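Malonate decarboxylase subunit alpha (Acinetobacter baumannii ATCC 17978, PDB 6MPR) probably serves as the acyl-carrier-protein transferase of malonate decarboxylase, exchanging acetate for malonate on the carrier protein during malonate breakdown. Local coordinates at residues 29-34 with 192-197; 258-263 with 484-489; 308-313 with 335-340; 409-414 with 472-477; 450-455 with 461-466. All coordinates share one frame; numbering follows the deposited sequence.

Contact 1. Residues 29-34 with 192-197; sequences LKLEMA and DGIVIV
Leu31, on the last turns of helix 22-34, and Ile194, first residue of strand 194-199, mark the closest approach of the two backbones, with Leu31 CA and Ile194 CA 8.7 Å apart. At that spacing no hydrogen bond joins the segments, and side chains alone fill the gap. Ile194 sends its CG1 branch toward the helix; chi1 of -61° sets CG1 beside its own backbone N, and the extended chi2 carries CD1 out as the nearest atom. CD1 arrives between two helix residues, 4.0 Å from Lys30 CD. In the conformer described here, one of two modelled, Leu31 CD1 also lies 4.0 Å from Ile194 CD1, the two side chains running alongside in opposite senses. Lys30 contributes its CD methylene, its chain extended beyond CG, while NZ goes on to a weak hydrogen bond with Thr57 OG1. Nearby, Lys27 NZ bonds to Gly193 O just before the strand begins. Strand 194-199 is an inner strand of the parallel sheet, bonded on one side to Val159 and on the other to Tyr221, and the helix lying over it is characteristic of a layered alpha/beta, Rossmann-like fold.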
# COMPACT_ATOMS: atom_id res chain seq x y z
N LEU A 29 0.81 -3.46 34.20
CA LEU A 29 1.78 -3.62 35.28
C LEU A 29 3.04 -2.80 35.02
O LEU A 29 3.60 -2.20 35.94
CB LEU A 29 2.15 -5.09 35.45
CG LEU A 29 1.04 -6.04 35.92
CD1 LEU A 29 1.60 -7.44 36.08
CD2 LEU A 29 0.46 -5.55 37.24
N LYS A 30 3.49 -2.78 33.77
CA LYS A 30 4.68 -2.01 33.41
C LYS A 30 4.43 -0.51 33.57
O LYS A 30 5.28 0.21 34.11
CB LYS A 30 5.09 -2.33 31.98
CG LYS A 30 5.52 -3.78 31.81
CD LYS A 30 5.45 -4.16 30.31
CE LYS A 30 5.74 -5.64 30.10
NZ LYS A 30 5.63 -6.06 28.67
N LEU A 31 3.29 -0.02 33.07
CA LEU A 31 2.95 1.38 33.26
C LEU A 31 2.90 1.72 34.75
O LEU A 31 3.38 2.78 35.16
CB LEU A 31 1.62 1.71 32.59
CG LEU A 31 1.63 2.31 31.18
CD1 LEU A 31 2.68 1.64 30.32
CD2 LEU A 31 0.25 2.13 30.56
N GLU A 32 2.32 0.84 35.56
CA GLU A 32 2.20 1.11 36.99
C GLU A 32 3.57 1.25 37.63
O GLU A 32 3.80 2.15 38.44
CB GLU A 32 1.39 0.00 37.65
CG GLU A 32 0.72 0.37 38.92
CD GLU A 32 -0.44 -0.55 39.19
OE1 GLU A 32 -0.21 -1.78 39.27
OE2 GLU A 32 -1.59 -0.06 39.27
N MET A 33 4.51 0.38 37.25
CA MET A 33 5.86 0.44 37.80
C MET A 33 6.61 1.66 37.29
O MET A 33 7.32 2.32 38.06
CB MET A 33 6.62 -0.84 37.46
CG MET A 33 6.34 -2.00 38.41
SD MET A 33 7.27 -3.48 37.97
CE MET A 33 8.84 -2.76 37.48
N ALA A 34 6.46 1.98 36.00
CA ALA A 34 7.18 3.12 35.43
C ALA A 34 6.66 4.44 35.95
O ALA A 34 7.42 5.41 36.03
CB ALA A 34 7.09 3.09 33.90
N ASP A 192 -2.14 -2.87 22.87
CA ASP A 192 -1.50 -2.78 24.17
C ASP A 192 0.01 -2.93 24.07
O ASP A 192 0.65 -3.52 24.95
CB ASP A 192 -2.12 -3.79 25.14
CG ASP A 192 -3.48 -3.34 25.62
OD1 ASP A 192 -3.54 -2.40 26.45
OD2 ASP A 192 -4.49 -3.87 25.13
N GLY A 193 0.59 -2.41 22.98
CA GLY A 193 2.00 -2.09 22.95
C GLY A 193 2.27 -0.82 23.73
O GLY A 193 1.35 -0.16 24.21
N ILE A 194 3.54 -0.48 23.88
CA ILE A 194 3.94 0.71 24.63
C ILE A 194 4.64 1.69 23.69
O ILE A 194 5.62 1.32 23.02
CB ILE A 194 4.81 0.34 25.84
CG1 ILE A 194 4.00 -0.57 26.78
CG2 ILE A 194 5.30 1.61 26.55
CD1 ILE A 194 4.71 -0.98 28.02
N VAL A 195 4.13 2.92 23.63
CA VAL A 195 4.58 3.93 22.66
C VAL A 195 5.25 5.03 23.46
O VAL A 195 4.63 5.65 24.33
CB VAL A 195 3.41 4.46 21.82
CG1 VAL A 195 3.82 5.62 20.89
CG2 VAL A 195 2.77 3.31 20.99
N ILE A 196 6.53 5.27 23.18
CA ILE A 196 7.30 6.34 23.81
C ILE A 196 7.79 7.27 22.71
O ILE A 196 8.42 6.82 21.76
CB ILE A 196 8.50 5.78 24.60
CG1 ILE A 196 8.03 4.79 25.66
CG2 ILE A 196 9.30 6.93 25.23
CD1 ILE A 196 9.10 3.84 26.09
N VAL A 197 7.51 8.56 22.86
CA VAL A 197 7.88 9.56 21.85
C VAL A 197 8.83 10.58 22.49
O VAL A 197 8.46 11.28 23.44
CB VAL A 197 6.64 10.26 21.27
CG1 VAL A 197 7.03 11.16 20.09
CG2 VAL A 197 5.60 9.23 20.82

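Contact 2. Residues 258-263 with 484-489; sequences YEKHNV and LYKASS
His261, near the end of helix 244-261, meets Tyr485 of the 3-10 turn 484-486 through the edge of its imidazole, which faces the tyrosine hydroxyl and the adjoining ring carbons. From its backbone, CB points toward the turn, and chi1 of -55° places CG opposite the carbonyl carbon. Beyond CG the ring divides its work. ND1 is hydrogen-bonded to Asp410 OD2, which limits how the imidazole can rotate. CE1, next to it, makes the nearest approach, 3.3 Å from Tyr485 OH; the hydroxyl oxygen sits at the imidazole edge, close to its plane. CE1 also lies 3.8 Å from Tyr485 CZ, and NE2 is a little farther, 4.0 Å from Tyr485 CE1, with the His474 ring also beside it. The two rings come from opposite directions with centroids 5.5 Å apart and planes at 77°, an oblique meeting. Over one face of the imidazole lies Lys260 CG, 3.8 Å above its centre; the preceding residue thus covers that face. The lysine chain then runs on past Tyr485 OH and bends at its end, bringing Lys260 NZ to 4.5 Å from Lys486 NZ. These like charges probably repel, but each has other company: Lys260 makes a cation-pi contact with Tyr483, and Lys486 NZ a weak hydrogen bond with Gly522 O. Tyr485 is held in turn by backbone bonding to Thr473. The helix closes in a Schellman motif, with Asn262 at positive phi and Val263 N bonded to Tyr258 O at 3.0 Å, and its last turn thus offers His261 to an aromatic cluster with Tyr485 and His474.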
# COMPACT_ATOMS: atom_id res chain seq x y z
N TYR A 258 9.63 10.13 -21.09
CA TYR A 258 8.53 10.93 -20.55
C TYR A 258 7.63 11.44 -21.67
O TYR A 258 6.40 11.29 -21.63
CB TYR A 258 9.04 12.11 -19.73
CG TYR A 258 9.80 11.78 -18.46
CD1 TYR A 258 10.00 10.47 -18.04
CD2 TYR A 258 10.30 12.81 -17.66
CE1 TYR A 258 10.71 10.20 -16.86
CE2 TYR A 258 10.99 12.54 -16.49
CZ TYR A 258 11.19 11.24 -16.11
OH TYR A 258 11.88 11.01 -14.95
N GLU A 259 8.24 12.06 -22.68
CA GLU A 259 7.48 12.53 -23.83
C GLU A 259 6.88 11.36 -24.60
O GLU A 259 5.70 11.39 -24.98
CB GLU A 259 8.37 13.36 -24.75
CG GLU A 259 7.59 14.03 -25.88
CD GLU A 259 8.46 14.85 -26.82
OE1 GLU A 259 9.70 14.88 -26.65
OE2 GLU A 259 7.88 15.47 -27.73
N LYS A 260 7.68 10.32 -24.85
CA LYS A 260 7.25 9.21 -25.69
C LYS A 260 5.97 8.57 -25.17
O LYS A 260 5.07 8.23 -25.95
CB LYS A 260 8.36 8.16 -25.78
CG LYS A 260 7.98 6.92 -26.62
CD LYS A 260 9.13 5.92 -26.69
CE LYS A 260 8.71 4.66 -27.45
NZ LYS A 260 8.58 4.91 -28.91
N HIS A 261 5.89 8.38 -23.86
CA HIS A 261 4.77 7.67 -23.25
C HIS A 261 3.80 8.59 -22.52
O HIS A 261 2.87 8.08 -21.87
CB HIS A 261 5.30 6.62 -22.27
CG HIS A 261 6.26 5.66 -22.90
ND1 HIS A 261 5.86 4.73 -23.83
CD2 HIS A 261 7.59 5.50 -22.74
CE1 HIS A 261 6.92 4.03 -24.22
NE2 HIS A 261 7.97 4.47 -23.57
N ASN A 262 3.98 9.90 -22.60
CA ASN A 262 3.06 10.88 -22.01
C ASN A 262 2.95 10.70 -20.49
O ASN A 262 1.86 10.62 -19.93
CB ASN A 262 1.69 10.78 -22.68
CG ASN A 262 0.82 12.01 -22.43
OD1 ASN A 262 1.32 13.14 -22.39
ND2 ASN A 262 -0.49 11.79 -22.27
N VAL A 263 4.10 10.66 -19.83
CA VAL A 263 4.17 10.44 -18.38
C VAL A 263 3.68 11.70 -17.67
O VAL A 263 4.29 12.77 -17.80
CB VAL A 263 5.59 10.08 -17.95
CG1 VAL A 263 5.71 9.97 -16.43
CG2 VAL A 263 6.04 8.78 -18.65
N LEU A 484 12.93 -2.33 -23.00
CA LEU A 484 12.82 -3.73 -22.61
C LEU A 484 11.37 -4.20 -22.57
O LEU A 484 11.10 -5.39 -22.77
CB LEU A 484 13.49 -3.95 -21.25
CG LEU A 484 14.99 -3.69 -21.11
CD1 LEU A 484 15.43 -4.02 -19.67
CD2 LEU A 484 15.83 -4.48 -22.14
N TYR A 485 10.41 -3.30 -22.31
CA TYR A 485 9.01 -3.72 -22.27
C TYR A 485 8.56 -4.32 -23.59
O TYR A 485 7.55 -5.04 -23.61
CB TYR A 485 8.09 -2.55 -21.89
CG TYR A 485 7.80 -1.54 -22.99
CD1 TYR A 485 8.62 -0.43 -23.19
CD2 TYR A 485 6.68 -1.67 -23.80
CE1 TYR A 485 8.36 0.49 -24.17
CE2 TYR A 485 6.40 -0.75 -24.79
CZ TYR A 485 7.24 0.33 -24.96
OH TYR A 485 6.97 1.24 -25.94
N LYS A 486 9.27 -4.04 -24.67
CA LYS A 486 8.91 -4.52 -26.00
C LYS A 486 9.71 -5.74 -26.42
O LYS A 486 9.43 -6.29 -27.49
CB LYS A 486 9.09 -3.42 -27.04
CG LYS A 486 7.85 -2.60 -27.30
CD LYS A 486 8.12 -1.50 -28.31
CE LYS A 486 9.31 -0.65 -27.90
NZ LYS A 486 9.51 0.50 -28.83
N ALA A 487 10.69 -6.18 -25.63
CA ALA A 487 11.47 -7.36 -26.00
C ALA A 487 10.54 -8.55 -26.21
O ALA A 487 9.65 -8.82 -25.40
CB ALA A 487 12.50 -7.67 -24.92
N SER A 488 10.73 -9.25 -27.34
CA SER A 488 9.87 -10.37 -27.70
C SER A 488 10.30 -11.68 -27.06
O SER A 488 9.48 -12.61 -26.98
CB SER A 488 9.85 -10.54 -29.22
OG SER A 488 11.16 -10.74 -29.73
N SER A 489 11.54 -11.79 -26.61
CA SER A 489 12.04 -12.99 -25.96
C SER A 489 13.11 -12.59 -24.97
O SER A 489 13.63 -11.46 -25.01
CB SER A 489 12.60 -13.99 -26.97
OG SER A 489 13.86 -13.56 -27.45

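Contact 3. Residues 308-313 with 335-340; sequences PAIETG and PDVFFT
Pro308 O is gripped twice by Thr312, at the end of the helix whose Ile310 packs on Val337 and Phe338. Thr312 OG1 donates to Pro308 O at 2.8 Å, tilted 26° from the carbonyl plane, while Thr312 N bonds to the same oxygen at 3.0 Å from the opposite face. The last turn closes in a Schellman motif, with Gly313 N returning to Ile310 O; at the backbone angles of Gly313 a CB would press on the preceding carbonyl O, which calls for glycine. Across the contact all the touching is apolar. Ile310 divides its two branches: with chi1 at -63°, CG2 lies anti to the backbone N and comes 4.3 Å from Val337 CG2, while CG1 extends to put CD1 3.7 Å from Phe338 CZ. The isoleucine and phenylalanine side chains cross at about a right angle. Val337 CG1 lies over one face of the Phe338 ring, offset toward its rim. Helix 328-332 adds Tyr330 against Ile310 and Val331 against Phe338. Backbone bonding ties Val337 to Val318 of strand 317-319, an outermost strand of the mixed sheet within this chain; helices 272-287 and 547-553 pack on Pro308, and Lys22 and Arg23 of the second subunit bind Asp336.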
# COMPACT_ATOMS: atom_id res chain seq x y z
N PRO A 308 13.26 25.09 -9.65
CA PRO A 308 12.98 25.76 -10.93
C PRO A 308 11.77 25.19 -11.66
O PRO A 308 10.98 25.95 -12.24
CB PRO A 308 14.29 25.56 -11.71
CG PRO A 308 15.33 25.45 -10.64
CD PRO A 308 14.66 24.63 -9.58
N ALA A 309 11.58 23.87 -11.63
CA ALA A 309 10.40 23.25 -12.23
C ALA A 309 9.11 23.69 -11.54
O ALA A 309 8.07 23.80 -12.18
CB ALA A 309 10.54 21.72 -12.19
N ILE A 310 9.15 23.89 -10.21
CA ILE A 310 7.97 24.44 -9.53
C ILE A 310 7.75 25.88 -9.94
O ILE A 310 6.63 26.28 -10.30
CB ILE A 310 8.12 24.34 -8.01
CG1 ILE A 310 8.22 22.88 -7.57
CG2 ILE A 310 6.95 25.03 -7.32
CD1 ILE A 310 8.64 22.74 -6.12
N GLU A 311 8.80 26.70 -9.90
CA GLU A 311 8.64 28.13 -10.13
C GLU A 311 8.16 28.43 -11.54
O GLU A 311 7.47 29.44 -11.75
CB GLU A 311 9.94 28.87 -9.85
CG GLU A 311 10.38 28.83 -8.39
CD GLU A 311 9.32 29.39 -7.46
OE1 GLU A 311 9.02 30.59 -7.56
OE2 GLU A 311 8.79 28.62 -6.63
N THR A 312 8.53 27.60 -12.52
CA THR A 312 8.11 27.85 -13.90
C THR A 312 6.80 27.18 -14.25
O THR A 312 6.38 27.26 -15.42
CB THR A 312 9.19 27.40 -14.89
OG1 THR A 312 9.57 26.05 -14.60
CG2 THR A 312 10.41 28.31 -14.82
N GLY A 313 6.13 26.53 -13.30
CA GLY A 313 4.79 26.02 -13.53
C GLY A 313 4.68 24.61 -14.05
O GLY A 313 3.59 24.21 -14.46
N PRO A 335 1.76 26.43 -0.89
CA PRO A 335 0.74 25.46 -0.49
C PRO A 335 -0.16 25.02 -1.63
O PRO A 335 -0.84 24.00 -1.49
CB PRO A 335 -0.06 26.21 0.58
CG PRO A 335 0.07 27.63 0.20
CD PRO A 335 1.48 27.77 -0.36
N ASP A 336 -0.18 25.73 -2.77
CA ASP A 336 -0.93 25.20 -3.91
C ASP A 336 -0.33 23.91 -4.45
O ASP A 336 -1.06 23.11 -5.05
CB ASP A 336 -1.02 26.25 -5.03
CG ASP A 336 -2.09 27.29 -4.76
OD1 ASP A 336 -2.94 27.02 -3.89
OD2 ASP A 336 -2.08 28.37 -5.39
N VAL A 337 0.96 23.68 -4.23
CA VAL A 337 1.67 22.54 -4.78
C VAL A 337 1.80 21.41 -3.77
O VAL A 337 1.56 20.25 -4.11
CB VAL A 337 3.06 22.99 -5.29
CG1 VAL A 337 3.87 21.79 -5.76
CG2 VAL A 337 2.86 23.99 -6.43
N PHE A 338 2.17 21.74 -2.53
CA PHE A 338 2.46 20.76 -1.49
C PHE A 338 1.25 20.51 -0.60
O PHE A 338 0.26 21.25 -0.64
CB PHE A 338 3.66 21.22 -0.64
CG PHE A 338 4.96 21.31 -1.41
CD1 PHE A 338 5.74 20.17 -1.59
CD2 PHE A 338 5.38 22.50 -1.96
CE1 PHE A 338 6.93 20.22 -2.30
CE2 PHE A 338 6.58 22.57 -2.70
CZ PHE A 338 7.35 21.42 -2.86
N PHE A 339 1.33 19.46 0.22
CA PHE A 339 0.28 19.16 1.19
C PHE A 339 0.69 19.78 2.53
O PHE A 339 1.65 19.33 3.17
CB PHE A 339 0.07 17.65 1.31
CG PHE A 339 -0.64 17.05 0.10
CD1 PHE A 339 0.08 16.75 -1.06
CD2 PHE A 339 -2.01 16.82 0.12
CE1 PHE A 339 -0.56 16.22 -2.18
CE2 PHE A 339 -2.66 16.28 -1.00
CZ PHE A 339 -1.93 15.97 -2.15
N THR A 340 -0.05 20.80 2.96
CA THR A 340 0.30 21.55 4.16
C THR A 340 -0.92 21.65 5.06
O THR A 340 -2.06 21.65 4.59
CB THR A 340 0.79 22.97 3.82
OG1 THR A 340 -0.26 23.70 3.18
CG2 THR A 340 2.03 22.91 2.92

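Contact 4. Residues 409-414 with 472-477; sequences LDMRLQ and VTHLLT
Thr473, just before strand 474-477, meets the sulfur of Met411 with its hydrocarbon side: Met411 SD lies 4.0 Å from Thr473 CB and 4.1 Å from Thr473 CG2, the two side chains crossing at about a right angle. A chi1 of 59° sets OG1 between the backbone N and the carbonyl carbon, where it reaches His474 ND1 at 2.8 Å, lying in the imidazole plane at the ring edge, and it also takes a hydrogen bond from Val430 N. His474 follows, and that bond restrains the rotation of its ring. The methionine chain, bent at chi2 and chi3, brings Met411 CE to the ring edge, 4.1 Å from His474 CE1; Met411 SD stands 5.2 Å from the ring centroid, obliquely placed. Here the chain enters the mixed sheet, pairing parallel to strand 429-433 through His474 with Val430 and Gln432. Leu429 packs on Met411, Thr473 and His474 alike, and the rings of His261, Tyr483 and Tyr485 gather round the histidine. Leu475 bonds through its backbone to Ala482 on the antiparallel strand 480-482, the other arm of a tight hairpin. Thr477 OG1 is bonded to Glu479 N in the turn and to Val500 O.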
# COMPACT_ATOMS: atom_id res chain seq x y z
N LEU A 409 -1.27 2.35 -20.18
CA LEU A 409 -1.81 1.64 -21.34
C LEU A 409 -0.76 1.44 -22.43
O LEU A 409 -0.83 0.46 -23.18
CB LEU A 409 -3.00 2.41 -21.94
CG LEU A 409 -4.33 2.32 -21.20
CD1 LEU A 409 -5.38 3.20 -21.90
CD2 LEU A 409 -4.77 0.86 -21.19
N ASP A 410 0.20 2.37 -22.55
CA ASP A 410 1.19 2.29 -23.62
C ASP A 410 2.10 1.08 -23.45
O ASP A 410 2.76 0.67 -24.42
CB ASP A 410 2.03 3.57 -23.65
CG ASP A 410 2.44 3.98 -25.06
OD1 ASP A 410 1.77 3.56 -26.04
OD2 ASP A 410 3.45 4.71 -25.19
N MET A 411 2.13 0.49 -22.26
CA MET A 411 2.90 -0.72 -21.99
C MET A 411 2.17 -2.00 -22.36
O MET A 411 2.78 -3.08 -22.33
CB MET A 411 3.29 -0.77 -20.51
CG MET A 411 4.17 0.39 -20.03
SD MET A 411 5.82 0.47 -20.80
CE MET A 411 5.52 1.73 -22.01
N ARG A 412 0.88 -1.92 -22.69
CA ARG A 412 0.08 -3.11 -22.96
C ARG A 412 0.46 -3.75 -24.30
O ARG A 412 0.81 -3.06 -25.26
CB ARG A 412 -1.41 -2.77 -22.95
CG ARG A 412 -2.31 -3.96 -23.27
CD ARG A 412 -3.79 -3.67 -23.04
NE ARG A 412 -4.32 -2.60 -23.88
CZ ARG A 412 -5.61 -2.27 -23.95
NH1 ARG A 412 -6.51 -2.95 -23.24
NH2 ARG A 412 -6.01 -1.27 -24.72
N LEU A 413 0.37 -5.08 -24.34
CA LEU A 413 0.51 -5.89 -25.55
C LEU A 413 -0.16 -5.26 -26.76
O LEU A 413 -1.33 -4.86 -26.70
CB LEU A 413 -0.08 -7.28 -25.29
CG LEU A 413 -0.09 -8.33 -26.39
CD1 LEU A 413 1.25 -9.06 -26.45
CD2 LEU A 413 -1.25 -9.30 -26.20
N GLN A 414 0.57 -5.19 -27.87
CA GLN A 414 0.05 -4.68 -29.13
C GLN A 414 0.02 -5.78 -30.18
O GLN A 414 0.69 -6.81 -30.05
CB GLN A 414 0.88 -3.50 -29.63
CG GLN A 414 0.76 -2.24 -28.80
CD GLN A 414 1.47 -1.07 -29.45
OE1 GLN A 414 2.55 -0.67 -29.02
NE2 GLN A 414 0.87 -0.52 -30.50
N VAL A 472 11.51 -4.29 -15.16
CA VAL A 472 12.11 -3.14 -15.82
C VAL A 472 11.47 -2.98 -17.19
O VAL A 472 11.52 -3.89 -18.02
CB VAL A 472 13.64 -3.30 -15.94
CG1 VAL A 472 14.24 -2.08 -16.69
CG2 VAL A 472 14.28 -3.50 -14.57
N THR A 473 10.86 -1.81 -17.43
CA THR A 473 10.35 -1.50 -18.76
C THR A 473 11.37 -0.74 -19.61
O THR A 473 11.34 -0.85 -20.85
CB THR A 473 9.06 -0.68 -18.66
OG1 THR A 473 9.30 0.55 -17.95
CG2 THR A 473 7.97 -1.48 -17.96
N HIS A 474 12.28 0.01 -18.99
CA HIS A 474 13.24 0.84 -19.71
C HIS A 474 14.60 0.77 -19.04
O HIS A 474 14.69 1.02 -17.83
CB HIS A 474 12.80 2.31 -19.74
CG HIS A 474 11.52 2.56 -20.47
ND1 HIS A 474 10.28 2.23 -19.95
CD2 HIS A 474 11.28 3.11 -21.69
CE1 HIS A 474 9.33 2.59 -20.80
NE2 HIS A 474 9.91 3.12 -21.87
N LEU A 475 15.65 0.50 -19.81
CA LEU A 475 17.04 0.62 -19.35
C LEU A 475 17.68 1.82 -20.05
O LEU A 475 17.77 1.84 -21.27
CB LEU A 475 17.84 -0.65 -19.66
CG LEU A 475 19.32 -0.64 -19.25
CD1 LEU A 475 19.48 -0.43 -17.73
CD2 LEU A 475 19.97 -1.94 -19.67
N LEU A 476 18.15 2.79 -19.26
CA LEU A 476 18.70 4.04 -19.79
C LEU A 476 20.13 4.20 -19.29
O LEU A 476 20.35 4.29 -18.07
CB LEU A 476 17.83 5.22 -19.35
CG LEU A 476 18.43 6.61 -19.49
CD1 LEU A 476 18.81 6.86 -20.93
CD2 LEU A 476 17.42 7.64 -18.99
N THR A 477 21.09 4.25 -20.21
CA THR A 477 22.49 4.50 -19.89
C THR A 477 22.98 5.70 -20.68
O THR A 477 22.24 6.30 -21.47
CB THR A 477 23.39 3.29 -20.21
OG1 THR A 477 23.58 3.21 -21.63
CG2 THR A 477 22.77 1.99 -19.71

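Contact 5. Residues 450-455 with 461-466; sequences DAIDVA and PLAPIM
Ala451 and Ala455, with the backbone and CG1 of Ile452, form the tight face of helix 450-458, against which Ala463 and Pro464 lie so closely that Ile452 CA and Ala463 CA are 4.6 Å apart. Small side chains make this possible. Ala455 CB presses on the backbone, 3.4 Å from Leu462 O, and Ala451 CB stands 3.5 Å from Pro464 O. Pro464 has no N-H to offer; its ring carbon CD instead comes 3.4 Å from Ala451 O, an oxygen already bonded by Ala455 N. Ala463 CB slots in alongside, 4.0 Å from Ile452 CG1. The side chains of Leu462 and Ile465 fit more loosely. Ile465, modelled in two conformers, reaches Ala451 CB with CD1 at 4.3 Å in the one described, and Leu462 turns its CB away from the helix. Leu462 and Pro461 lie on the partly exposed side, where Leu462 packs on Arg412 of the second subunit and Pro461 O is bonded by the same arginine. Ile465 O and Met466 O accept from Arg402 of that subunit, and Pro464 O from Ser378 of its own chain. The whole is a helix and chain reversal, the connection folding back toward strand 474-477 at the subunit interface.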
# COMPACT_ATOMS: atom_id res chain seq x y z
N ASP A 450 26.74 -9.67 -7.34
CA ASP A 450 27.32 -9.96 -6.02
C ASP A 450 26.28 -10.50 -5.06
O ASP A 450 26.62 -11.24 -4.13
CB ASP A 450 27.90 -8.69 -5.37
CG ASP A 450 29.26 -8.28 -5.92
OD1 ASP A 450 29.62 -8.64 -7.06
OD2 ASP A 450 29.95 -7.56 -5.17
N ALA A 451 25.02 -10.08 -5.24
CA ALA A 451 23.96 -10.39 -4.28
C ALA A 451 23.79 -11.89 -4.08
O ALA A 451 23.43 -12.33 -2.99
CB ALA A 451 22.64 -9.78 -4.76
N ILE A 452 24.05 -12.69 -5.12
CA ILE A 452 23.87 -14.14 -5.00
C ILE A 452 24.80 -14.71 -3.95
O ILE A 452 24.38 -15.45 -3.06
CB ILE A 452 24.07 -14.83 -6.35
CG1 ILE A 452 23.10 -14.29 -7.40
CG2 ILE A 452 23.92 -16.33 -6.15
CD1 ILE A 452 23.51 -14.65 -8.81
N ASP A 453 26.09 -14.38 -4.03
CA ASP A 453 27.02 -14.90 -3.03
C ASP A 453 26.79 -14.27 -1.66
O ASP A 453 27.04 -14.93 -0.63
CB ASP A 453 28.47 -14.71 -3.48
CG ASP A 453 28.90 -15.75 -4.50
OD1 ASP A 453 28.07 -16.59 -4.90
OD2 ASP A 453 30.08 -15.72 -4.92
N VAL A 454 26.33 -13.01 -1.59
CA VAL A 454 26.01 -12.44 -0.29
C VAL A 454 24.87 -13.22 0.36
O VAL A 454 24.90 -13.50 1.57
CB VAL A 454 25.66 -10.94 -0.41
CG1 VAL A 454 25.11 -10.45 0.92
CG2 VAL A 454 26.89 -10.13 -0.79
N ALA A 455 23.87 -13.61 -0.42
CA ALA A 455 22.79 -14.44 0.11
C ALA A 455 23.33 -15.74 0.70
O ALA A 455 22.93 -16.15 1.80
CB ALA A 455 21.75 -14.74 -0.98
N PRO A 461 17.55 -16.93 1.81
CA PRO A 461 17.08 -17.85 0.76
C PRO A 461 17.07 -17.24 -0.64
O PRO A 461 17.17 -18.00 -1.61
CB PRO A 461 15.67 -18.22 1.23
CG PRO A 461 15.25 -17.05 2.06
CD PRO A 461 16.48 -16.61 2.77
N LEU A 462 16.96 -15.93 -0.78
CA LEU A 462 16.94 -15.27 -2.08
C LEU A 462 18.10 -14.30 -2.18
O LEU A 462 18.49 -13.67 -1.19
CB LEU A 462 15.62 -14.50 -2.31
CG LEU A 462 14.40 -15.23 -2.88
CD1 LEU A 462 13.86 -16.23 -1.91
CD2 LEU A 462 13.31 -14.23 -3.27
N ALA A 463 18.67 -14.18 -3.38
CA ALA A 463 19.59 -13.08 -3.63
C ALA A 463 18.87 -11.77 -3.33
O ALA A 463 17.74 -11.58 -3.79
CB ALA A 463 20.08 -13.10 -5.07
N PRO A 464 19.45 -10.86 -2.54
CA PRO A 464 18.76 -9.58 -2.30
C PRO A 464 18.76 -8.71 -3.55
O PRO A 464 19.76 -8.07 -3.89
CB PRO A 464 19.55 -8.95 -1.14
CG PRO A 464 20.84 -9.64 -1.11
CD PRO A 464 20.62 -11.03 -1.66
N ILE A 465 17.62 -8.72 -4.24
CA ILE A 465 17.42 -8.05 -5.52
C ILE A 465 16.55 -6.82 -5.28
O ILE A 465 15.43 -6.95 -4.77
CB ILE A 465 16.75 -8.98 -6.54
CG1 ILE A 465 17.58 -10.23 -6.77
CG2 ILE A 465 16.46 -8.24 -7.83
CD1 ILE A 465 19.02 -9.95 -7.03
N MET A 466 17.04 -5.65 -5.67
CA MET A 466 16.26 -4.43 -5.53
C MET A 466 15.12 -4.39 -6.53
O MET A 466 13.95 -4.18 -6.16
CB MET A 466 17.19 -3.22 -5.69
CG MET A 466 16.53 -1.91 -5.39
SD MET A 466 17.74 -0.56 -5.39
CE MET A 466 18.21 -0.56 -7.12

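Contacts 3, 4 and 5 are buried, whereas contacts 1 and 2 are only partly so and mix covered with accessible residues. Contact 1 stands apart, in the parallel sheet, its centre 53 Å from that of contact 2 on the opposite side of the chain's centre. Contacts 2 and 4 are really one neighbourhood, centres 3 Å apart: they share a cluster of histidine, tyrosine and methionine side chains, with the His261 and His474 rings meeting between them. In contacts 1 and 3 an isoleucine meets, respectively, a lysine methylene and a leucine, and a valine and a phenylalanine ring; contact 5 sets alanine and proline against backbone. Contacts 3, 4 and 5 touch the second subunit.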